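Local coordinates for DNA mismatch repair protein MUTS (Thermus aquaticus, PDB 1EWQ), which binds mismatched DNA, probably carrying out the recognition step of mismatch repair, and has a weak ATPase activity, at residues S734-V739 / A757-M762; V713-R716 / G721-F724; V579-P584 / S590-Q595. All blocks are in the same frame, centred on the assembly; numbering follows the deposited sequence.

Interaction 1 of 3, residues S734-V739 / A757-M762. With SO4 (sulfate ion), chain F.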
loop_
_atom_site.group_PDB
_atom_site.type_symbol
_atom_site.label_atom_id
_atom_site.label_comp_id
_atom_site.label_asym_id
_atom_site.label_seq_id
_atom_site.Cartn_x
_atom_site.Cartn_y
_atom_site.Cartn_z
ATOM N N SER C 734 27.742 19.035 -33.342
ATOM C CA SER C 734 29.029 19.559 -33.786
ATOM C C SER C 734 29.933 19.779 -32.579
ATOM O O SER C 734 31.130 20.002 -32.714
ATOM C CB SER C 734 28.831 20.870 -34.548
ATOM O OG SER C 734 28.149 21.818 -33.750
ATOM N N LYS C 735 29.340 19.694 -31.397
ATOM C CA LYS C 735 30.067 19.885 -30.158
ATOM C C LYS C 735 29.467 18.985 -29.078
ATOM O O LYS C 735 28.301 18.600 -29.161
ATOM C CB LYS C 735 29.955 21.345 -29.722
ATOM C CG LYS C 735 30.335 22.338 -30.810
ATOM C CD LYS C 735 30.082 23.780 -30.392
ATOM C CE LYS C 735 30.615 24.745 -31.448
ATOM N NZ LYS C 735 30.590 26.167 -30.977
ATOM N N SER C 736 30.280 18.648 -28.080
ATOM C CA SER C 736 29.839 17.830 -26.954
ATOM C C SER C 736 29.524 18.818 -25.838
ATOM O O SER C 736 30.107 19.899 -25.805
ATOM C CB SER C 736 30.960 16.911 -26.506
ATOM O OG SER C 736 32.113 17.682 -26.225
ATOM N N TYR C 737 28.607 18.468 -24.939
ATOM C CA TYR C 737 28.265 19.363 -23.835
ATOM C C TYR C 737 28.504 18.748 -22.459
ATOM O O TYR C 737 28.155 19.338 -21.436
ATOM C CB TYR C 737 26.803 19.836 -23.952
ATOM C CG TYR C 737 26.577 20.810 -25.087
ATOM C CD1 TYR C 737 26.311 20.357 -26.379
ATOM C CD2 TYR C 737 26.731 22.185 -24.890
ATOM C CE1 TYR C 737 26.213 21.247 -27.450
ATOM C CE2 TYR C 737 26.637 23.083 -25.955
ATOM C CZ TYR C 737 26.383 22.605 -27.232
ATOM O OH TYR C 737 26.332 23.478 -28.291
ATOM N N GLY C 738 29.123 17.571 -22.442
ATOM C CA GLY C 738 29.401 16.887 -21.186
ATOM C C GLY C 738 30.085 17.750 -20.144
ATOM O O GLY C 738 29.611 17.877 -19.011
ATOM N N VAL C 739 31.203 18.355 -20.528
ATOM C CA VAL C 739 31.956 19.209 -19.613
ATOM C C VAL C 739 31.116 20.417 -19.181
ATOM O O VAL C 739 31.141 20.805 -18.019
ATOM C CB VAL C 739 33.289 19.673 -20.263
ATOM C CG1 VAL C 739 34.043 20.584 -19.317
ATOM C CG2 VAL C 739 34.148 18.462 -20.594
ATOM N N ALA C 757 40.934 21.522 -21.102
ATOM C CA ALA C 757 42.317 21.441 -21.572
ATOM C C ALA C 757 42.661 20.023 -22.026
ATOM O O ALA C 757 43.394 19.834 -22.993
ATOM C CB ALA C 757 43.266 21.874 -20.466
ATOM N N LEU C 758 42.140 19.030 -21.314
ATOM C CA LEU C 758 42.386 17.637 -21.650
ATOM C C LEU C 758 41.662 17.298 -22.943
ATOM O O LEU C 758 42.200 16.596 -23.795
ATOM C CB LEU C 758 41.889 16.722 -20.528
ATOM C CG LEU C 758 42.791 16.566 -19.304
ATOM C CD1 LEU C 758 42.024 15.910 -18.166
ATOM C CD2 LEU C 758 44.016 15.736 -19.689
ATOM N N LEU C 759 40.439 17.801 -23.082
ATOM C CA LEU C 759 39.637 17.560 -24.279
ATOM C C LEU C 759 40.331 18.096 -25.524
ATOM O O LEU C 759 40.428 17.412 -26.543
ATOM C CB LEU C 759 38.272 18.241 -24.154
ATOM C CG LEU C 759 37.010 17.387 -24.046
ATOM C CD1 LEU C 759 35.793 18.308 -24.085
ATOM C CD2 LEU C 759 36.946 16.385 -25.183
ATOM N N GLN C 760 40.812 19.327 -25.429
ATOM C CA GLN C 760 41.475 19.984 -26.544
ATOM C C GLN C 760 42.816 19.353 -26.886
ATOM O O GLN C 760 43.302 19.500 -28.003
ATOM C CB GLN C 760 41.628 21.475 -26.226
ATOM C CG GLN C 760 40.304 22.087 -25.754
ATOM C CD GLN C 760 40.429 23.517 -25.261
ATOM O OE1 GLN C 760 41.410 23.883 -24.605
ATOM N NE2 GLN C 760 39.420 24.332 -25.557
ATOM N N ALA C 761 43.414 18.648 -25.932
ATOM C CA ALA C 761 44.689 17.984 -26.178
ATOM C C ALA C 761 44.401 16.641 -26.844
ATOM O O ALA C 761 45.068 16.258 -27.805
ATOM C CB ALA C 761 45.433 17.776 -24.873
HETATM N N MSE C 762 43.402 15.930 -26.327
HETATM C CA MSE C 762 43.012 14.641 -26.885
HETATM C C MSE C 762 42.538 14.851 -28.316
HETATM O O MSE C 762 43.146 14.355 -29.264
HETATM C CB MSE C 762 41.872 14.023 -26.075
HETATM C CG MSE C 762 42.281 13.390 -24.761
HETATM SE SE MSE C 762 40.721 12.831 -23.777
HETATM C CE MSE C 762 40.638 14.262 -22.514
HETATM S S SO4 F . 27.264 15.099 -25.077
HETATM O O1 SO4 F . 28.737 15.160 -25.027
HETATM O O2 SO4 F . 26.709 16.439 -25.336
HETATM O O3 SO4 F . 26.871 14.176 -26.150
HETATM O O4 SO4 F . 26.763 14.604 -23.784
#

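Interaction 2 of 3, residues V713-R716 / G721-F724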
loop_
_atom_site.group_PDB
_atom_site.type_symbol
_atom_site.label_atom_id
_atom_site.label_comp_id
_atom_site.label_asym_id
_atom_site.label_seq_id
_atom_site.Cartn_x
_atom_site.Cartn_y
_atom_site.Cartn_z
ATOM N N VAL C 713 20.252 17.070 -31.077
ATOM C CA VAL C 713 19.643 18.124 -30.298
ATOM C C VAL C 713 20.838 18.886 -29.751
ATOM O O VAL C 713 21.947 18.352 -29.691
ATOM C CB VAL C 713 18.777 17.569 -29.150
ATOM C CG1 VAL C 713 17.513 16.931 -29.727
ATOM C CG2 VAL C 713 19.569 16.557 -28.341
ATOM N N ALA C 714 20.623 20.129 -29.358
ATOM C CA ALA C 714 21.721 20.926 -28.858
ATOM C C ALA C 714 21.382 21.695 -27.597
ATOM O O ALA C 714 20.210 21.920 -27.273
ATOM C CB ALA C 714 22.186 21.893 -29.950
ATOM N N ALA C 715 22.432 22.077 -26.880
ATOM C CA ALA C 715 22.295 22.868 -25.674
ATOM C C ALA C 715 22.900 24.209 -26.061
ATOM O O ALA C 715 23.679 24.289 -27.014
ATOM C CB ALA C 715 23.076 22.244 -24.535
ATOM N N ARG C 716 22.536 25.258 -25.337
ATOM C CA ARG C 716 23.048 26.589 -25.625
ATOM C C ARG C 716 23.562 27.248 -24.355
ATOM O O ARG C 716 22.838 27.357 -23.368
ATOM C CB ARG C 716 21.941 27.446 -26.225
ATOM C CG ARG C 716 22.220 27.938 -27.628
ATOM C CD ARG C 716 23.244 29.058 -27.639
ATOM N NE ARG C 716 23.334 29.672 -28.963
ATOM C CZ ARG C 716 24.153 30.674 -29.277
ATOM N NH1 ARG C 716 24.966 31.183 -28.358
ATOM N NH2 ARG C 716 24.157 31.173 -30.508
ATOM N N GLY C 721 23.598 29.921 -18.161
ATOM C CA GLY C 721 24.692 28.979 -18.007
ATOM C C GLY C 721 24.636 27.923 -19.096
ATOM O O GLY C 721 25.617 27.700 -19.818
ATOM N N LEU C 722 23.476 27.280 -19.210
ATOM C CA LEU C 722 23.233 26.241 -20.206
ATOM C C LEU C 722 21.726 26.072 -20.414
ATOM O O LEU C 722 20.986 25.785 -19.476
ATOM C CB LEU C 722 23.830 24.909 -19.749
ATOM C CG LEU C 722 24.961 24.315 -20.593
ATOM C CD1 LEU C 722 25.215 22.885 -20.153
ATOM C CD2 LEU C 722 24.587 24.348 -22.063
ATOM N N VAL C 723 21.274 26.247 -21.647
ATOM C CA VAL C 723 19.856 26.110 -21.946
ATOM C C VAL C 723 19.631 24.998 -22.974
ATOM O O VAL C 723 20.117 25.082 -24.101
ATOM C CB VAL C 723 19.282 27.444 -22.486
ATOM C CG1 VAL C 723 17.798 27.299 -22.781
ATOM C CG2 VAL C 723 19.514 28.560 -21.464
ATOM N N PHE C 724 18.897 23.960 -22.579
ATOM C CA PHE C 724 18.619 22.839 -23.476
ATOM C C PHE C 724 17.449 23.094 -24.427
ATOM O O PHE C 724 16.345 23.424 -23.997
ATOM C CB PHE C 724 18.351 21.561 -22.673
ATOM C CG PHE C 724 19.498 21.147 -21.800
ATOM C CD1 PHE C 724 19.585 21.594 -20.488
ATOM C CD2 PHE C 724 20.526 20.361 -22.310
ATOM C CE1 PHE C 724 20.689 21.267 -19.695
ATOM C CE2 PHE C 724 21.628 20.029 -21.531
ATOM C CZ PHE C 724 21.713 20.482 -20.222
#

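Interaction 3 of 3, residues V579-P584 / S590-Q595. With SO4 (sulfate ion), chain E.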
loop_
_atom_site.group_PDB
_atom_site.type_symbol
_atom_site.label_atom_id
_atom_site.label_comp_id
_atom_site.label_asym_id
_atom_site.label_seq_id
_atom_site.Cartn_x
_atom_site.Cartn_y
_atom_site.Cartn_z
ATOM N N VAL C 579 18.678 5.902 -38.025
ATOM C CA VAL C 579 18.715 7.306 -37.628
ATOM C C VAL C 579 19.404 7.518 -36.292
ATOM O O VAL C 579 18.869 7.160 -35.249
ATOM C CB VAL C 579 17.277 7.882 -37.537
ATOM C CG1 VAL C 579 17.313 9.309 -37.036
ATOM C CG2 VAL C 579 16.603 7.812 -38.894
ATOM N N LEU C 580 20.590 8.105 -36.318
ATOM C CA LEU C 580 21.319 8.353 -35.083
ATOM C C LEU C 580 20.970 9.747 -34.608
ATOM O O LEU C 580 20.896 10.681 -35.417
ATOM C CB LEU C 580 22.824 8.270 -35.317
ATOM C CG LEU C 580 23.385 6.935 -35.802
ATOM C CD1 LEU C 580 24.814 7.150 -36.247
ATOM C CD2 LEU C 580 23.309 5.890 -34.684
ATOM N N ILE C 581 20.748 9.880 -33.302
ATOM C CA ILE C 581 20.416 11.166 -32.709
ATOM C C ILE C 581 21.415 11.486 -31.609
ATOM O O ILE C 581 21.348 10.934 -30.512
ATOM C CB ILE C 581 18.996 11.161 -32.108
ATOM C CG1 ILE C 581 17.987 10.776 -33.188
ATOM C CG2 ILE C 581 18.673 12.521 -31.530
ATOM C CD1 ILE C 581 16.563 10.650 -32.704
ATOM N N THR C 582 22.348 12.377 -31.919
ATOM C CA THR C 582 23.372 12.782 -30.968
ATOM C C THR C 582 22.922 14.029 -30.209
ATOM O O THR C 582 21.883 14.603 -30.506
ATOM C CB THR C 582 24.721 13.049 -31.696
ATOM O OG1 THR C 582 24.476 13.756 -32.920
ATOM C CG2 THR C 582 25.421 11.741 -32.010
ATOM N N GLY C 583 23.707 14.436 -29.220
ATOM C CA GLY C 583 23.357 15.601 -28.432
ATOM C C GLY C 583 23.240 15.216 -26.968
ATOM O O GLY C 583 23.189 14.029 -26.643
ATOM N N PRO C 584 23.176 16.197 -26.058
ATOM C CA PRO C 584 23.070 15.937 -24.623
ATOM C C PRO C 584 21.716 15.437 -24.184
ATOM O O PRO C 584 20.732 15.537 -24.912
ATOM C CB PRO C 584 23.371 17.295 -24.018
ATOM C CG PRO C 584 22.695 18.207 -24.988
ATOM C CD PRO C 584 23.134 17.645 -26.328
ATOM N N SER C 590 14.861 11.172 -25.676
ATOM C CA SER C 590 14.045 10.008 -25.345
ATOM C C SER C 590 12.576 10.209 -25.649
ATOM O O SER C 590 11.905 9.297 -26.132
ATOM C CB SER C 590 14.209 9.639 -23.880
ATOM O OG SER C 590 15.492 9.092 -23.682
ATOM N N THR C 591 12.082 11.401 -25.344
ATOM C CA THR C 591 10.693 11.731 -25.593
ATOM C C THR C 591 10.446 11.695 -27.100
ATOM O O THR C 591 9.382 11.279 -27.548
ATOM C CB THR C 591 10.358 13.131 -25.028
ATOM O OG1 THR C 591 10.357 13.071 -23.600
ATOM C CG2 THR C 591 8.991 13.598 -25.499
ATOM N N PHE C 592 11.440 12.131 -27.877
ATOM C CA PHE C 592 11.327 12.128 -29.330
ATOM C C PHE C 592 11.167 10.694 -29.823
ATOM O O PHE C 592 10.353 10.416 -30.701
ATOM C CB PHE C 592 12.563 12.769 -29.959
ATOM C CG PHE C 592 12.508 12.855 -31.458
ATOM C CD1 PHE C 592 11.516 13.603 -32.091
ATOM C CD2 PHE C 592 13.460 12.208 -32.241
ATOM C CE1 PHE C 592 11.478 13.706 -33.491
ATOM C CE2 PHE C 592 13.433 12.302 -33.635
ATOM C CZ PHE C 592 12.440 13.055 -34.262
ATOM N N LEU C 593 11.947 9.778 -29.256
ATOM C CA LEU C 593 11.848 8.376 -29.638
ATOM C C LEU C 593 10.466 7.846 -29.292
ATOM O O LEU C 593 9.776 7.305 -30.146
ATOM C CB LEU C 593 12.887 7.507 -28.914
ATOM C CG LEU C 593 14.382 7.697 -29.182
ATOM C CD1 LEU C 593 15.134 6.423 -28.777
ATOM C CD2 LEU C 593 14.611 7.984 -30.633
ATOM N N ARG C 594 10.060 8.017 -28.041
ATOM C CA ARG C 594 8.763 7.517 -27.601
ATOM C C ARG C 594 7.579 8.111 -28.360
ATOM O O ARG C 594 6.631 7.386 -28.663
ATOM C CB ARG C 594 8.571 7.755 -26.104
ATOM C CG ARG C 594 9.596 7.049 -25.203
ATOM C CD ARG C 594 9.267 7.286 -23.736
ATOM N NE ARG C 594 10.346 6.866 -22.861
ATOM C CZ ARG C 594 11.228 7.692 -22.299
ATOM N NH1 ARG C 594 11.156 9.007 -22.512
ATOM N NH2 ARG C 594 12.196 7.202 -21.538
ATOM N N GLN C 595 7.620 9.412 -28.674
ATOM C CA GLN C 595 6.499 10.022 -29.391
ATOM C C GLN C 595 6.335 9.378 -30.755
ATOM O O GLN C 595 5.221 9.234 -31.247
ATOM C CB GLN C 595 6.674 11.553 -29.527
ATOM C CG GLN C 595 7.404 12.080 -30.763
ATOM C CD GLN C 595 7.505 13.622 -30.771
ATOM O OE1 GLN C 595 7.627 14.251 -31.826
ATOM N NE2 GLN C 595 7.466 14.218 -29.597
HETATM S S SO4 E . 17.005 12.172 -22.646
HETATM O O1 SO4 E . 16.893 10.793 -22.130
HETATM O O2 SO4 E . 17.191 13.090 -21.508
HETATM O O3 SO4 E . 18.164 12.288 -23.548
HETATM O O4 SO4 E . 15.785 12.558 -23.372
#

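Interaction 1 of 3, residues S734-V739 / A757-M762
L759 reaches from helix 749-762 to the start of helix 738-744 and meets it with one methyl, CD1. That methyl lies 3.9 Å from V739 CG2, the two side chains running alongside in opposite senses. CD1 also comes near the hydroxyl of S736, with OG 4.3 Å from L759 CD1, a loose van der Waals approach. V739 turns CG2 to this side because its other methyl, CG1, stands anti to the backbone N (chi1 179°). No hydrogen bond joins the two segments, and little surface is buried between them. V739 also packs on V752 and R756 of helix 749-762.

The polar groups here look to other partners. S736 OG and the amide of V739 are hydrogen-bonded to OD1 and OD2 of D672 of the second subunit, so one carboxylate grips both the loop and the first turn of the helix; L759 packs on the same aspartate. Facing another way, the backbone N of Y737, the N-cap residue, donates to O2 of a sulfate at 2.8 Å, with an N-H...O angle of 156°. H696 and, from the second subunit, T668 and S669 also hold this ion, which probably came from the crystallisation liquor. The opening of helix 738-744 would be expected to favour its negative charge. The contact thus combines light apolar packing between two C-terminal helices with an N-terminal helix end that binds an anion at the subunit interface of the MutS ATPase domain, close to the predicted ATP site.

Interaction 2 of 3, residues V713-R716 / G721-F724
With CG beside its backbone N (chi1 -60°), F724 swings its ring so that CD2 lies 3.9 Å from A715 CB. L722, whose chi1 of -116° departs from a staggered value, brings CD2 to the same methyl, 3.6 Å from A715 CB. The small alanine is therefore touched by a leucine methyl and an aromatic ring, the ring meeting it obliquely.

The backbones pair as an antiparallel hairpin. A715 and F724 form a non-hydrogen-bonded pair, and R716 and V723 the hydrogen-bonded pair next to it. R716 N donates to V723 O at 2.7 Å, and V723 N returns a bond to R716 O at 2.6 Å, the straighter of the two with an N-H...O angle of 160°. A CA-H...O contact from L722 CA also reaches R716 O, at 3.4 Å. The face carrying R716 and V723 is the more exposed one, and the arginine's chain leads its guanidinium away from the partner strand.

G721 adopts backbone angles that call for glycine, just ahead of strand 723-730. That strand is outermost in the mixed sheet of the ATPase domain, while on the other side of strand 708-716 V713 pairs with T582 of strand 578-582. Helix 738-744 packs against L722 through E740, V741 and M744; M744 also touches F724, which meets M586 of the predicted ATP site, and Y737 lies on A715.

Interaction 3 of 3, residues V579-P584 / S590-Q595
I581 sets its terminal methyl at the edge of the F592 ring, where CD1 lies near the ring plane, 3.5 Å from F592 CD2, the isoleucine chain meeting the phenylalanine at a slant. CE2 of the same ring is the next atom, 3.7 Å from I581 CD1, so the methyl sits beside one edge bond and not over a face. CG of F592 stands anti to the backbone N (chi1 -178°), which turns the CD2-CE2 edge of its ring to I581. L593, one residue on, adds CD2 at 3.9 Å from I581 CD1. Thus a single isoleucine methyl is met by two consecutive helix residues, one presenting an aromatic edge and the other a branched aliphatic end. All three side chains are buried, and their contact is purely apolar.

At the helix start the chemistry changes. S590 N donates to sulfate O4 at 2.8 Å with an N-H...O angle of 165°, and S590 OG donates to sulfate O1 at 2.7 Å; M586 N also binds the ion. This strand-loop-helix has the pattern of a Walker A P-loop and coincides with the predicted ATP site, so the sulfate, probably from the crystallisation liquor, is consistent with a mimic of a nucleotide phosphate. K589 NZ is hydrogen-bonded to the carbonyls of I581 and G583.

Strand 578-582 runs parallel between strands 690-694 and 708-716, pairing with T691 and F693 on one side and K709 and L711 on the other. Helix 589-603 packs over this sheet, with L593 also on L692, while F592 reaches N570 and L572 of strand 570-574.

All three contacts belong to the MutS ATPase domain. Interaction 3 is the buried one, holding helix 589-603 on a central strand; interaction 2 pairs the last two strands of the same sheet, with one face more exposed; interaction 1 is a small, partly buried contact at the subunit interface. Interaction 2 alone relies on hydrogen bonds between its segments, whereas the other two are apolar across their segments and bind a sulfate alongside. Interactions 2 and 3 lie on neighbouring strands of one sheet. Y737 joins 734-739 to both: its OH approaches A715 O, and its ring packs on P584.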